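Local coordinates for UTP-glucose-1-phosphate uridylyltransferase 2 (Trypanosoma brucei, PDB 3GUE), which probably catalyses the reversible formation of UDP-glucose and diphosphate from UTP and glucose 1-phosphate, at residues A[446-460]-A[467-481]. Numbering follows the deposited sequence.
Unlike the reference sequence in segment 467-481: S472 (reference Asn).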
ATOM      1  N   VAL A 446     -15.819 -11.614  20.196  1.00 24.04           N
ATOM      2  CA  VAL A 446     -16.762 -12.320  19.323  1.00 24.44           C
ATOM      3  C   VAL A 446     -15.986 -13.349  18.526  1.00 25.43           C
ATOM      4  O   VAL A 446     -14.847 -13.106  18.100  1.00 24.91           O
ATOM      5  CB  VAL A 446     -17.551 -11.328  18.373  1.00 24.10           C
ATOM      6  CG1 VAL A 446     -18.250 -12.029  17.232  1.00 24.24           C
ATOM      7  CG2 VAL A 446     -18.552 -10.466  19.160  1.00 21.88           C
ATOM      8  N   GLU A 447     -16.611 -14.511  18.342  1.00 26.60           N
ATOM      9  CA  GLU A 447     -15.984 -15.653  17.677  1.00 27.42           C
ATOM     10  C   GLU A 447     -16.965 -16.355  16.718  1.00 27.36           C
ATOM     11  O   GLU A 447     -17.918 -17.000  17.165  1.00 27.49           O
ATOM     12  CB  GLU A 447     -15.443 -16.636  18.718  1.00 27.72           C
ATOM     13  CG  GLU A 447     -14.222 -16.143  19.536  1.00 27.87           C
ATOM     14  CD  GLU A 447     -13.702 -17.175  20.522  1.00 29.20           C
ATOM     15  OE1 GLU A 447     -13.974 -18.392  20.359  1.00 30.92           O
ATOM     16  OE2 GLU A 447     -13.006 -16.768  21.475  1.00 31.82           O
ATOM     17  N   PHE A 448     -16.733 -16.201  15.413  1.00 27.02           N
ATOM     18  CA  PHE A 448     -17.471 -16.948  14.383  1.00 27.20           C
ATOM     19  C   PHE A 448     -17.104 -18.411  14.426  1.00 27.30           C
ATOM     20  O   PHE A 448     -15.941 -18.752  14.630  1.00 27.35           O
ATOM     21  CB  PHE A 448     -17.178 -16.420  12.969  1.00 27.34           C
ATOM     22  CG  PHE A 448     -17.775 -15.076  12.693  1.00 26.89           C
ATOM     23  CD1 PHE A 448     -19.150 -14.940  12.464  1.00 24.50           C
ATOM     24  CD2 PHE A 448     -16.972 -13.941  12.675  1.00 28.28           C
ATOM     25  CE1 PHE A 448     -19.713 -13.686  12.219  1.00 27.70           C
ATOM     26  CE2 PHE A 448     -17.526 -12.659  12.424  1.00 28.48           C
ATOM     27  CZ  PHE A 448     -18.893 -12.536  12.200  1.00 27.47           C
ATOM     28  N   GLY A 449     -18.115 -19.260  14.250  1.00 27.05           N
ATOM     29  CA  GLY A 449     -17.925 -20.668  13.971  1.00 27.21           C
ATOM     30  C   GLY A 449     -18.069 -20.859  12.469  1.00 27.37           C
ATOM     31  O   GLY A 449     -17.801 -19.936  11.688  1.00 27.21           O
ATOM     32  N   ALA A 450     -18.526 -22.045  12.077  1.00 27.01           N
ATOM     33  CA  ALA A 450     -18.507 -22.478  10.682  1.00 27.58           C
ATOM     34  C   ALA A 450     -19.793 -22.166   9.901  1.00 27.83           C
ATOM     35  O   ALA A 450     -20.902 -22.113  10.461  1.00 26.96           O
ATOM     36  CB  ALA A 450     -18.143 -23.986  10.592  1.00 27.68           C
ATOM     37  N   ASP A 451     -19.600 -21.920   8.606  1.00 28.64           N
ATOM     38  CA  ASP A 451     -20.665 -21.638   7.626  1.00 29.11           C
ATOM     39  C   ASP A 451     -21.708 -20.605   8.086  1.00 28.73           C
ATOM     40  O   ASP A 451     -22.895 -20.721   7.795  1.00 29.00           O
ATOM     41  CB  ASP A 451     -21.290 -22.951   7.133  1.00 29.34           C
ATOM     42  CG  ASP A 451     -20.235 -23.949   6.655  1.00 31.44           C
ATOM     43  OD1 ASP A 451     -20.047 -24.102   5.427  1.00 34.54           O
ATOM     44  OD2 ASP A 451     -19.566 -24.560   7.515  1.00 32.02           O
ATOM     45  N   VAL A 452     -21.245 -19.597   8.813  1.00 28.86           N
ATOM     46  CA  VAL A 452     -22.053 -18.424   9.145  1.00 28.39           C
ATOM     47  C   VAL A 452     -22.247 -17.531   7.918  1.00 28.52           C
ATOM     48  O   VAL A 452     -21.307 -17.218   7.213  1.00 28.51           O
ATOM     49  CB  VAL A 452     -21.442 -17.645  10.338  1.00 28.04           C
ATOM     50  CG1 VAL A 452     -22.166 -16.336  10.579  1.00 28.19           C
ATOM     51  CG2 VAL A 452     -21.515 -18.508  11.594  1.00 27.68           C
ATOM     52  N   SER A 453     -23.491 -17.143   7.659  1.00 28.62           N
ATOM     53  CA  SER A 453     -23.817 -16.313   6.507  1.00 27.71           C
ATOM     54  C   SER A 453     -24.173 -14.913   6.995  1.00 27.23           C
ATOM     55  O   SER A 453     -25.108 -14.748   7.779  1.00 27.44           O
ATOM     56  CB  SER A 453     -24.974 -16.955   5.715  1.00 27.75           C
ATOM     57  OG  SER A 453     -25.554 -16.058   4.778  1.00 25.87           O
ATOM     58  N   VAL A 454     -23.400 -13.909   6.585  1.00 26.59           N
ATOM     59  CA  VAL A 454     -23.719 -12.515   6.988  1.00 25.60           C
ATOM     60  C   VAL A 454     -24.389 -11.771   5.809  1.00 25.29           C
ATOM     61  O   VAL A 454     -23.847 -11.734   4.692  1.00 24.18           O
ATOM     62  CB  VAL A 454     -22.488 -11.731   7.553  1.00 25.63           C
ATOM     63  CG1 VAL A 454     -22.823 -10.282   7.800  1.00 27.26           C
ATOM     64  CG2 VAL A 454     -21.922 -12.365   8.818  1.00 26.42           C
ATOM     65  N   ARG A 455     -25.573 -11.202   6.065  1.00 24.20           N
ATOM     66  CA  ARG A 455     -26.389 -10.616   5.011  1.00 23.51           C
ATOM     67  C   ARG A 455     -26.901  -9.217   5.379  1.00 23.41           C
ATOM     68  O   ARG A 455     -27.397  -8.986   6.502  1.00 22.46           O
ATOM     69  CB  ARG A 455     -27.598 -11.510   4.716  1.00 23.44           C
ATOM     70  CG  ARG A 455     -27.258 -12.892   4.231  1.00 23.17           C
ATOM     71  CD  ARG A 455     -28.468 -13.819   4.329  1.00 27.61           C
ATOM     72  NE  ARG A 455     -28.064 -15.190   4.031  1.00 30.89           N
ATOM     73  CZ  ARG A 455     -28.880 -16.232   3.904  1.00 32.10           C
ATOM     74  NH1 ARG A 455     -30.190 -16.100   4.046  1.00 34.18           N
ATOM     75  NH2 ARG A 455     -28.367 -17.421   3.644  1.00 32.62           N
ATOM     76  N   GLY A 456     -26.819  -8.305   4.417  1.00 23.06           N
ATOM     77  CA  GLY A 456     -27.332  -6.942   4.604  1.00 23.79           C
ATOM     78  C   GLY A 456     -26.434  -6.142   5.530  1.00 23.78           C
ATOM     79  O   GLY A 456     -25.217  -6.165   5.353  1.00 23.64           O
ATOM     80  N   ASN A 457     -27.047  -5.416   6.473  1.00 24.08           N
ATOM     81  CA  ASN A 457     -26.348  -4.668   7.522  1.00 24.70           C
ATOM     82  C   ASN A 457     -26.376  -5.350   8.902  1.00 25.36           C
ATOM     83  O   ASN A 457     -27.390  -5.280   9.619  1.00 26.26           O
ATOM     84  CB  ASN A 457     -26.924  -3.254   7.642  1.00 24.40           C
ATOM     85  CG  ASN A 457     -26.692  -2.421   6.390  1.00 25.50           C
ATOM     86  OD1 ASN A 457     -27.562  -1.680   5.951  1.00 26.59           O
ATOM     87  ND2 ASN A 457     -25.518  -2.557   5.806  1.00 24.32           N
ATOM     88  N   VAL A 458     -25.262  -5.980   9.282  1.00 26.22           N
ATOM     89  CA  VAL A 458     -25.175  -6.752  10.528  1.00 26.34           C
ATOM     90  C   VAL A 458     -24.341  -6.071  11.618  1.00 26.64           C
ATOM     91  O   VAL A 458     -23.215  -5.639  11.370  1.00 27.33           O
ATOM     92  CB  VAL A 458     -24.690  -8.195  10.260  1.00 26.49           C
ATOM     93  CG1 VAL A 458     -24.343  -8.968  11.570  1.00 26.71           C
ATOM     94  CG2 VAL A 458     -25.742  -8.945   9.473  1.00 26.12           C
ATOM     95  N   VAL A 459     -24.903  -5.987  12.828  1.00 25.53           N
ATOM     96  CA  VAL A 459     -24.154  -5.538  13.999  1.00 25.89           C
ATOM     97  C   VAL A 459     -24.030  -6.688  15.040  1.00 26.13           C
ATOM     98  O   VAL A 459     -25.014  -7.399  15.335  1.00 26.13           O
ATOM     99  CB  VAL A 459     -24.776  -4.239  14.634  1.00 25.83           C
ATOM    100  CG1 VAL A 459     -23.951  -3.748  15.839  1.00 26.43           C
ATOM    101  CG2 VAL A 459     -24.909  -3.102  13.582  1.00 24.42           C
ATOM    102  N   ILE A 460     -22.826  -6.875  15.585  1.00 25.99           N
ATOM    103  CA  ILE A 460     -22.607  -7.855  16.660  1.00 27.00           C
ATOM    104  C   ILE A 460     -21.845  -7.194  17.816  1.00 27.93           C
ATOM    105  O   ILE A 460     -20.648  -6.947  17.693  1.00 29.47           O
ATOM    106  CB  ILE A 460     -21.829  -9.134  16.161  1.00 26.99           C
ATOM    107  CG1 ILE A 460     -22.472  -9.732  14.897  1.00 27.16           C
ATOM    108  CG2 ILE A 460     -21.741 -10.208  17.279  1.00 26.78           C
ATOM    109  CD1 ILE A 460     -21.718 -10.985  14.313  1.00 26.88           C
ATOM    110  N   PRO A 467     -16.198 -14.663  25.551  1.00 29.13           N
ATOM    111  CA  PRO A 467     -16.462 -14.493  24.124  1.00 28.97           C
ATOM    112  C   PRO A 467     -17.866 -14.920  23.702  1.00 29.06           C
ATOM    113  O   PRO A 467     -18.381 -15.934  24.164  1.00 29.32           O
ATOM    114  CB  PRO A 467     -15.411 -15.391  23.462  1.00 28.94           C
ATOM    115  CG  PRO A 467     -14.282 -15.368  24.415  1.00 28.59           C
ATOM    116  CD  PRO A 467     -14.940 -15.403  25.780  1.00 29.54           C
ATOM    117  N   LEU A 468     -18.471 -14.112  22.845  1.00 29.35           N
ATOM    118  CA  LEU A 468     -19.712 -14.448  22.162  1.00 29.13           C
ATOM    119  C   LEU A 468     -19.434 -15.366  20.964  1.00 29.30           C
ATOM    120  O   LEU A 468     -18.798 -14.961  19.970  1.00 28.36           O
ATOM    121  CB  LEU A 468     -20.409 -13.157  21.706  1.00 29.57           C
ATOM    122  CG  LEU A 468     -21.669 -13.150  20.831  1.00 28.99           C
ATOM    123  CD1 LEU A 468     -22.799 -13.929  21.507  1.00 30.26           C
ATOM    124  CD2 LEU A 468     -22.101 -11.719  20.581  1.00 29.26           C
ATOM    125  N   ILE A 469     -19.900 -16.606  21.056  1.00 29.45           N
ATOM    126  CA  ILE A 469     -19.706 -17.532  19.944  1.00 30.05           C
ATOM    127  C   ILE A 469     -20.904 -17.423  19.026  1.00 29.81           C
ATOM    128  O   ILE A 469     -22.052 -17.435  19.481  1.00 29.49           O
ATOM    129  CB  ILE A 469     -19.464 -19.003  20.389  1.00 30.33           C
ATOM    130  CG1 ILE A 469     -18.168 -19.120  21.185  1.00 29.98           C
ATOM    131  CG2 ILE A 469     -19.362 -19.932  19.174  1.00 30.49           C
ATOM    132  CD1 ILE A 469     -18.195 -20.222  22.142  1.00 30.55           C
ATOM    133  N   ILE A 470     -20.633 -17.269  17.737  1.00 29.11           N
ATOM    134  CA  ILE A 470     -21.704 -17.303  16.753  1.00 29.12           C
ATOM    135  C   ILE A 470     -21.802 -18.733  16.199  1.00 28.70           C
ATOM    136  O   ILE A 470     -20.939 -19.183  15.440  1.00 28.74           O
ATOM    137  CB  ILE A 470     -21.543 -16.213  15.623  1.00 29.28           C
ATOM    138  CG1 ILE A 470     -21.298 -14.806  16.213  1.00 29.23           C
ATOM    139  CG2 ILE A 470     -22.751 -16.234  14.676  1.00 28.17           C
ATOM    140  CD1 ILE A 470     -22.414 -14.273  17.179  1.00 30.69           C
ATOM    141  N   GLY A 471     -22.850 -19.437  16.605  1.00 28.65           N
ATOM    142  CA  GLY A 471     -23.057 -20.845  16.237  1.00 28.75           C
ATOM    143  C   GLY A 471     -22.843 -21.137  14.759  1.00 28.98           C
ATOM    144  O   GLY A 471     -23.134 -20.305  13.893  1.00 29.54           O
ATOM    145  N   SER A 472     -22.327 -22.322  14.468  1.00 29.02           N
ATOM    146  CA  SER A 472     -22.139 -22.763  13.085  1.00 29.39           C
ATOM    147  C   SER A 472     -23.476 -22.819  12.309  1.00 29.32           C
ATOM    148  O   SER A 472     -24.482 -23.290  12.820  1.00 29.40           O
ATOM    149  CB  SER A 472     -21.400 -24.106  13.056  1.00 29.37           C
ATOM    150  OG  SER A 472     -20.132 -23.996  13.701  1.00 28.97           O
ATOM    151  N   GLY A 473     -23.492 -22.273  11.098  1.00 29.55           N
ATOM    152  CA  GLY A 473     -24.700 -22.266  10.269  1.00 29.26           C
ATOM    153  C   GLY A 473     -25.651 -21.111  10.552  1.00 29.08           C
ATOM    154  O   GLY A 473     -26.674 -20.978   9.884  1.00 29.22           O
ATOM    155  N   ARG A 474     -25.328 -20.285  11.549  1.00 29.18           N
ATOM    156  CA  ARG A 474     -26.115 -19.070  11.862  1.00 28.88           C
ATOM    157  C   ARG A 474     -26.220 -18.129  10.659  1.00 28.17           C
ATOM    158  O   ARG A 474     -25.216 -17.765  10.051  1.00 28.61           O
ATOM    159  CB  ARG A 474     -25.487 -18.319  13.042  1.00 29.17           C
ATOM    160  CG  ARG A 474     -26.200 -17.036  13.455  1.00 29.61           C
ATOM    161  CD  ARG A 474     -27.276 -17.309  14.482  1.00 32.10           C
ATOM    162  NE  ARG A 474     -27.993 -16.094  14.881  1.00 34.59           N
ATOM    163  CZ  ARG A 474     -27.714 -15.375  15.964  1.00 35.03           C
ATOM    164  NH1 ARG A 474     -26.732 -15.737  16.789  1.00 36.84           N
ATOM    165  NH2 ARG A 474     -28.421 -14.292  16.228  1.00 35.36           N
ATOM    166  N   VAL A 475     -27.445 -17.765  10.310  1.00 28.11           N
ATOM    167  CA  VAL A 475     -27.699 -16.721   9.306  1.00 27.35           C
ATOM    168  C   VAL A 475     -27.984 -15.397  10.032  1.00 27.00           C
ATOM    169  O   VAL A 475     -28.943 -15.282  10.804  1.00 27.26           O
ATOM    170  CB  VAL A 475     -28.912 -17.063   8.369  1.00 27.29           C
ATOM    171  CG1 VAL A 475     -29.171 -15.897   7.394  1.00 28.11           C
ATOM    172  CG2 VAL A 475     -28.697 -18.369   7.620  1.00 25.75           C
ATOM    173  N   LEU A 476     -27.138 -14.407   9.790  1.00 26.77           N
ATOM    174  CA  LEU A 476     -27.378 -13.067  10.279  1.00 26.49           C
ATOM    175  C   LEU A 476     -27.799 -12.196   9.111  1.00 26.79           C
ATOM    176  O   LEU A 476     -26.972 -11.790   8.276  1.00 26.68           O
ATOM    177  CB  LEU A 476     -26.139 -12.507  10.957  1.00 26.42           C
ATOM    178  CG  LEU A 476     -25.704 -13.187  12.249  1.00 26.25           C
ATOM    179  CD1 LEU A 476     -24.224 -12.989  12.358  1.00 25.24           C
ATOM    180  CD2 LEU A 476     -26.465 -12.633  13.480  1.00 25.21           C
ATOM    181  N   ASP A 477     -29.098 -11.927   9.069  1.00 26.32           N
ATOM    182  CA  ASP A 477     -29.730 -11.260   7.938  1.00 26.84           C
ATOM    183  C   ASP A 477     -30.256  -9.889   8.372  1.00 26.63           C
ATOM    184  O   ASP A 477     -31.328  -9.804   8.995  1.00 26.72           O
ATOM    185  CB  ASP A 477     -30.886 -12.136   7.449  1.00 26.56           C
ATOM    186  CG  ASP A 477     -31.453 -11.685   6.116  1.00 27.29           C
ATOM    187  OD1 ASP A 477     -30.990 -10.666   5.565  1.00 27.73           O
ATOM    188  OD2 ASP A 477     -32.371 -12.375   5.619  1.00 27.52           O
ATOM    189  N   ASN A 478     -29.504  -8.830   8.063  1.00 26.26           N
ATOM    190  CA  ASN A 478     -29.871  -7.476   8.485  1.00 26.69           C
ATOM    191  C   ASN A 478     -30.209  -7.365   9.989  1.00 26.72           C
ATOM    192  O   ASN A 478     -31.140  -6.642  10.398  1.00 26.72           O
ATOM    193  CB  ASN A 478     -31.018  -6.956   7.607  1.00 27.51           C
ATOM    194  CG  ASN A 478     -30.519  -6.125   6.476  1.00 29.63           C
ATOM    195  OD1 ASN A 478     -30.073  -4.991   6.678  1.00 32.03           O
ATOM    196  ND2 ASN A 478     -30.530  -6.695   5.270  1.00 32.43           N
ATOM    197  N   GLU A 479     -29.439  -8.087  10.799  1.00 26.44           N
ATOM    198  CA  GLU A 479     -29.727  -8.271  12.219  1.00 26.54           C
ATOM    199  C   GLU A 479     -28.724  -7.520  13.086  1.00 25.99           C
ATOM    200  O   GLU A 479     -27.562  -7.368  12.720  1.00 26.38           O
ATOM    201  CB  GLU A 479     -29.692  -9.768  12.533  1.00 26.43           C
ATOM    202  CG  GLU A 479     -29.878 -10.184  13.984  1.00 27.96           C
ATOM    203  CD  GLU A 479     -30.060 -11.704  14.135  1.00 27.20           C
ATOM    204  OE1 GLU A 479     -29.808 -12.439  13.158  1.00 28.57           O
ATOM    205  OE2 GLU A 479     -30.473 -12.158  15.224  1.00 29.89           O
ATOM    206  N   VAL A 480     -29.198  -7.060  14.237  1.00 25.28           N
ATOM    207  CA  VAL A 480     -28.367  -6.453  15.251  1.00 24.86           C
ATOM    208  C   VAL A 480     -28.375  -7.422  16.430  1.00 24.68           C
ATOM    209  O   VAL A 480     -29.447  -7.735  16.974  1.00 24.82           O
ATOM    210  CB  VAL A 480     -28.912  -5.048  15.658  1.00 25.27           C
ATOM    211  CG1 VAL A 480     -28.316  -4.576  16.981  1.00 25.37           C
ATOM    212  CG2 VAL A 480     -28.648  -4.027  14.559  1.00 24.07           C
ATOM    213  N   VAL A 481     -27.184  -7.881  16.813  1.00 23.75           N
ATOM    214  CA  VAL A 481     -26.990  -8.820  17.925  1.00 24.30           C
ATOM    215  C   VAL A 481     -26.301  -8.098  19.081  1.00 23.73           C
ATOM    216  O   VAL A 481     -25.217  -7.548  18.930  1.00 23.23           O
ATOM    217  CB  VAL A 481     -26.202 -10.099  17.471  1.00 24.08           C
ATOM    218  CG1 VAL A 481     -25.973 -11.089  18.626  1.00 25.10           C
ATOM    219  CG2 VAL A 481     -26.936 -10.787  16.322  1.00 24.87           C
TER
HETATM  220  O   HOH W   1     -25.383 -20.277   6.957  1.00 34.78           O
HETATM  221  O   HOH W   2     -30.344  -2.618   7.587  1.00 28.55           O
HETATM  222  O   HOH W   3     -29.581  -3.567  10.499  1.00 31.24           O
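N478 OD1 is gripped twice: N457 N donates to it over 3.1 Å, and a water lies 2.6 Å away. The N-H...O angle of the N457 bond is 169°, but the donor stands above the carbonyl plane of the amide, not on a lone pair. The N478 side chain is thereby tied to the corner made by G456 and N457. On both sides of this corner the segments run parallel. R455 N bonds to L476 O and N478 N to R455 O, whereas beyond it V459 N reaches E479 O with the pairing shifted by one residue. In the loop 449-452, A450 N donates to S472 OG (3.0 Å), a serine differing from the reference sequence, and A450 O accepts from G473 N, a residue of the type II turn 471-474.

Inside, aliphatic side chains pack against one another. I460 CG2 meets L468 CD2 at 3.6 Å, and I460 CD1 meets L476 CD1 at 3.8 Å; with CG1 beside the backbone N (chi1 -51°), I460 sends its two branches to different strands. On the outer surface V475 CG1 sits over one face of the R455 guanidinium, 3.5 Å from R455 CZ, while R455 NE bonds to S453 OG of its own strand, which helps hold the guanidinium in place.

Three short parallel pairings separated by corners mark two successive coils of the C-terminal left-handed beta-helix of this family, remote from the nucleotide-sugar site. Helix 420-427 packs L426 against V446 and F448, and strand 437-443 of the preceding coil lies against V454 and V458.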